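Local coordinates for protein peptide ABC transporter permease (Staphylococcus hominis, PDB 6EXS) that binds a thioalcohol-conjugated dipeptide, a body-odour precursor, and probably carries it across the membrane as a POT-family member of the major facilitator superfamily, at residues L52-K56 / T57-S61; G181-L184 / A185-M189. All coordinates share one frame; numbering follows the deposited sequence.

How the interactions relate
Both interactions are local, each between residues three to five apart in one chain, and they sit 23 Å apart between centres, with nearest atoms about 7 Å apart and no touch. Interaction 1 is partly buried and starts helix 56-72, so side-chain polar groups do work there: a carboxylate and a hydroxyl supplement the main-chain bonds. Interaction 2 lies within helix 178-204 and is mostly buried; its polar bonds are all main chain, and its one side-chain pair is apolar and on the surface. Helix 16-44 borders both. Its Tyr42 is backbone-bonded to Leu52 of 52-56 and meets Phe182 of 181-184 ring against ring.

Interaction 1 (L52-K56 / T57-S61); sequences LGIDK and TTAMS
Thr57 brings its CB to 3.6 Å from OD2 of Asp55, the residue at the N-cap of helix 56-72 in a mostly helical major facilitator superfamily transporter. At Thr58 the same oxygen is gripped twice. The hydroxyl OG1 donates a hydrogen bond to the anti lone pair of Asp55 OD2 over 3.0 Å, whereas the backbone N of Thr58 makes the longer capping bond to OD2, 3.3 Å, from 63° above the carboxylate plane. With CG of Asp55 anti to its own N (chi1 166°), the carboxylate is folded forward over the first turn, and the side chains of Asp55 and Thr58 cross at about a right angle. A monoolein molecule touches the Thr58 side chain. Ala59 N reaches Asp55 O at 2.9 Å, a nearly straight approach to the carbonyl. Its methyl CB lies 4.3 Å from Ile54 CG2, pairing the residue before the cap with the fifth one on, as in a small hydrophobic staple. Met60 N then bonds Lys56 O at 3.0 Å, while Lys56 NZ, as ammonium, forms a salt bridge with Glu315. Ser61 N continues the series to Thr57 O. Two donors on one carboxylate oxygen fix its rotation and give the first-turn N-H of Thr58 a side-chain acceptor, as an N-cap does, and the helix start would be expected to favour the charged form of Asp55.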
# COMPACT_ATOMS: atom_id res chain seq x y z
N LEU A 52 -2.45 -6.73 -23.05
CA LEU A 52 -2.15 -5.46 -23.73
C LEU A 52 -0.85 -5.48 -24.54
O LEU A 52 -0.61 -4.57 -25.33
CB LEU A 52 -2.19 -4.26 -22.75
CG LEU A 52 -3.57 -3.86 -22.19
CD1 LEU A 52 -3.43 -2.74 -21.14
CD2 LEU A 52 -4.53 -3.43 -23.28
N GLY A 53 -0.04 -6.53 -24.35
CA GLY A 53 1.22 -6.72 -25.07
C GLY A 53 2.29 -5.70 -24.77
O GLY A 53 3.18 -5.50 -25.59
N ILE A 54 2.21 -5.04 -23.61
CA ILE A 54 3.17 -4.04 -23.10
C ILE A 54 4.48 -4.76 -22.73
O ILE A 54 4.45 -5.91 -22.26
CB ILE A 54 2.56 -3.29 -21.85
CG1 ILE A 54 1.28 -2.51 -22.22
CG2 ILE A 54 3.58 -2.36 -21.15
CD1 ILE A 54 0.39 -2.09 -21.00
N ASP A 55 5.61 -4.08 -22.92
CA ASP A 55 6.94 -4.54 -22.55
C ASP A 55 6.91 -4.95 -21.08
O ASP A 55 6.37 -4.22 -20.25
CB ASP A 55 7.97 -3.41 -22.76
CG ASP A 55 9.33 -3.62 -22.12
OD1 ASP A 55 9.91 -4.73 -22.29
OD2 ASP A 55 9.83 -2.68 -21.47
N LYS A 56 7.47 -6.14 -20.77
CA LYS A 56 7.52 -6.70 -19.42
C LYS A 56 8.06 -5.71 -18.37
O LYS A 56 7.40 -5.52 -17.36
CB LYS A 56 8.31 -8.03 -19.41
CG LYS A 56 7.85 -9.01 -18.35
CD LYS A 56 8.52 -10.37 -18.49
CE LYS A 56 9.82 -10.45 -17.72
NZ LYS A 56 10.62 -11.63 -18.12
N THR A 57 9.20 -5.03 -18.65
CA THR A 57 9.83 -4.06 -17.76
C THR A 57 8.90 -2.87 -17.52
O THR A 57 8.72 -2.47 -16.36
CB THR A 57 11.23 -3.68 -18.28
OG1 THR A 57 12.09 -4.81 -18.06
CG2 THR A 57 11.83 -2.46 -17.58
N THR A 58 8.27 -2.34 -18.61
CA THR A 58 7.32 -1.22 -18.52
C THR A 58 6.10 -1.61 -17.67
O THR A 58 5.68 -0.81 -16.84
CB THR A 58 6.96 -0.69 -19.91
OG1 THR A 58 8.17 -0.39 -20.59
CG2 THR A 58 6.09 0.56 -19.85
N ALA A 59 5.58 -2.84 -17.84
CA ALA A 59 4.45 -3.38 -17.07
C ALA A 59 4.79 -3.46 -15.56
O ALA A 59 3.93 -3.20 -14.72
CB ALA A 59 4.07 -4.77 -17.60
N MET A 60 6.06 -3.82 -15.25
CA MET A 60 6.63 -3.93 -13.91
C MET A 60 6.74 -2.54 -13.28
O MET A 60 6.31 -2.35 -12.15
CB MET A 60 8.01 -4.62 -13.96
CG MET A 60 7.95 -6.12 -14.27
SD MET A 60 9.44 -7.02 -13.75
CE MET A 60 10.58 -6.56 -15.00
N SER A 61 7.28 -1.57 -14.03
CA SER A 61 7.42 -0.17 -13.63
C SER A 61 6.05 0.46 -13.28
O SER A 61 5.92 1.05 -12.20
CB SER A 61 8.12 0.64 -14.72
OG SER A 61 8.22 2.00 -14.33

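Interaction 2 (G181-L184 / A185-M189); sequences GFLL and AAIGM
Phe182 meets Ala185 and Ala186 through its flat peptide carbonyl, not through its ring. The donor N of Ala186 stands 3.1 Å from Phe182 O and 36° out of the carbonyl plane, off any lone pair. CB of Ala185 lies over that same face, 3.7 Å from Phe182 O. The bond to CB of Phe182 leads away from 185-189, and the side chain comes no nearer than the 5.5 Å between its CB and Ala185 CB; its ring meets Tyr42 edge-to-face, and Met38 and Leu105 of neighbouring helices also touch the side chain. The remaining bonds are regular: Ala185 N donates to Gly181 O, Gly188 N to Leu184 O, and Ile187 N to Leu183 O, the last at 2.9 Å with an N-H...O angle of 159°. This i to i+4 pattern marks the continuous alpha-helix 178-204 of this major facilitator superfamily transporter. Its buried residues include small ones, Gly181, Ala185, Ala186 and Gly188, beside the large Phe182 and Met189, and CB of Ala186 comes to 3.2 Å from Leu183 O. Ala185 touches Ser31 of helix 16-44 and Ala186 touches His102 of helix 74-106, while Leu184 reaches across to Ile168, Leu169 and Phe172 of helix 147-174. The surface side carries the apolar pair. Ile187 has CG1 anti to its carbonyl carbon (chi1 -66°), which carries the branch back along the helix, and CD1 touches Leu183 CG at 4.0 Å as the two side chains cross obliquely. CG1 of Ile187 also lies 3.5 Å from Leu183 O, so the branch lies alongside the carbonyl that its own N-H bonds.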
# COMPACT_ATOMS: atom_id res chain seq x y z
N GLY A 181 -13.18 -10.38 -15.34
CA GLY A 181 -12.58 -10.36 -14.01
C GLY A 181 -12.60 -8.98 -13.39
O GLY A 181 -12.92 -8.83 -12.20
N PHE A 182 -12.28 -7.94 -14.20
CA PHE A 182 -12.29 -6.53 -13.80
C PHE A 182 -13.71 -6.05 -13.56
O PHE A 182 -13.91 -5.13 -12.78
CB PHE A 182 -11.58 -5.64 -14.85
CG PHE A 182 -10.09 -5.85 -15.03
CD1 PHE A 182 -9.23 -5.84 -13.93
CD2 PHE A 182 -9.54 -6.01 -16.29
CE1 PHE A 182 -7.85 -6.02 -14.10
CE2 PHE A 182 -8.16 -6.20 -16.46
CZ PHE A 182 -7.32 -6.19 -15.36
N LEU A 183 -14.71 -6.68 -14.24
CA LEU A 183 -16.13 -6.37 -14.05
C LEU A 183 -16.58 -6.94 -12.70
O LEU A 183 -17.34 -6.27 -11.99
CB LEU A 183 -16.98 -6.91 -15.21
CG LEU A 183 -18.50 -6.67 -15.16
CD1 LEU A 183 -18.86 -5.17 -15.22
CD2 LEU A 183 -19.20 -7.43 -16.28
N LEU A 184 -16.08 -8.14 -12.31
CA LEU A 184 -16.37 -8.78 -11.03
C LEU A 184 -15.85 -7.92 -9.87
O LEU A 184 -16.56 -7.76 -8.87
CB LEU A 184 -15.81 -10.21 -10.98
CG LEU A 184 -16.22 -11.12 -9.80
CD1 LEU A 184 -17.74 -11.19 -9.63
CD2 LEU A 184 -15.70 -12.53 -10.01
N ALA A 185 -14.64 -7.32 -10.02
CA ALA A 185 -14.05 -6.40 -9.04
C ALA A 185 -14.94 -5.14 -8.98
O ALA A 185 -15.25 -4.69 -7.88
CB ALA A 185 -12.62 -6.03 -9.44
N ALA A 186 -15.43 -4.65 -10.15
CA ALA A 186 -16.33 -3.50 -10.23
C ALA A 186 -17.63 -3.75 -9.44
O ALA A 186 -17.98 -2.91 -8.62
CB ALA A 186 -16.65 -3.15 -11.67
N ILE A 187 -18.29 -4.90 -9.65
CA ILE A 187 -19.54 -5.28 -8.96
C ILE A 187 -19.30 -5.43 -7.45
O ILE A 187 -20.11 -4.95 -6.66
CB ILE A 187 -20.23 -6.53 -9.63
CG1 ILE A 187 -20.71 -6.18 -11.07
CG2 ILE A 187 -21.41 -7.07 -8.79
CD1 ILE A 187 -20.91 -7.39 -12.03
N GLY A 188 -18.16 -6.03 -7.08
CA GLY A 188 -17.76 -6.20 -5.68
C GLY A 188 -17.66 -4.87 -4.98
O GLY A 188 -18.17 -4.70 -3.87
N MET A 189 -17.05 -3.89 -5.66
CA MET A 189 -16.90 -2.52 -5.18
C MET A 189 -18.26 -1.82 -5.09
O MET A 189 -18.48 -1.06 -4.15
CB MET A 189 -15.90 -1.77 -6.07
CG MET A 189 -15.57 -0.37 -5.62
SD MET A 189 -15.04 -0.18 -3.91
CE MET A 189 -15.30 1.50 -3.70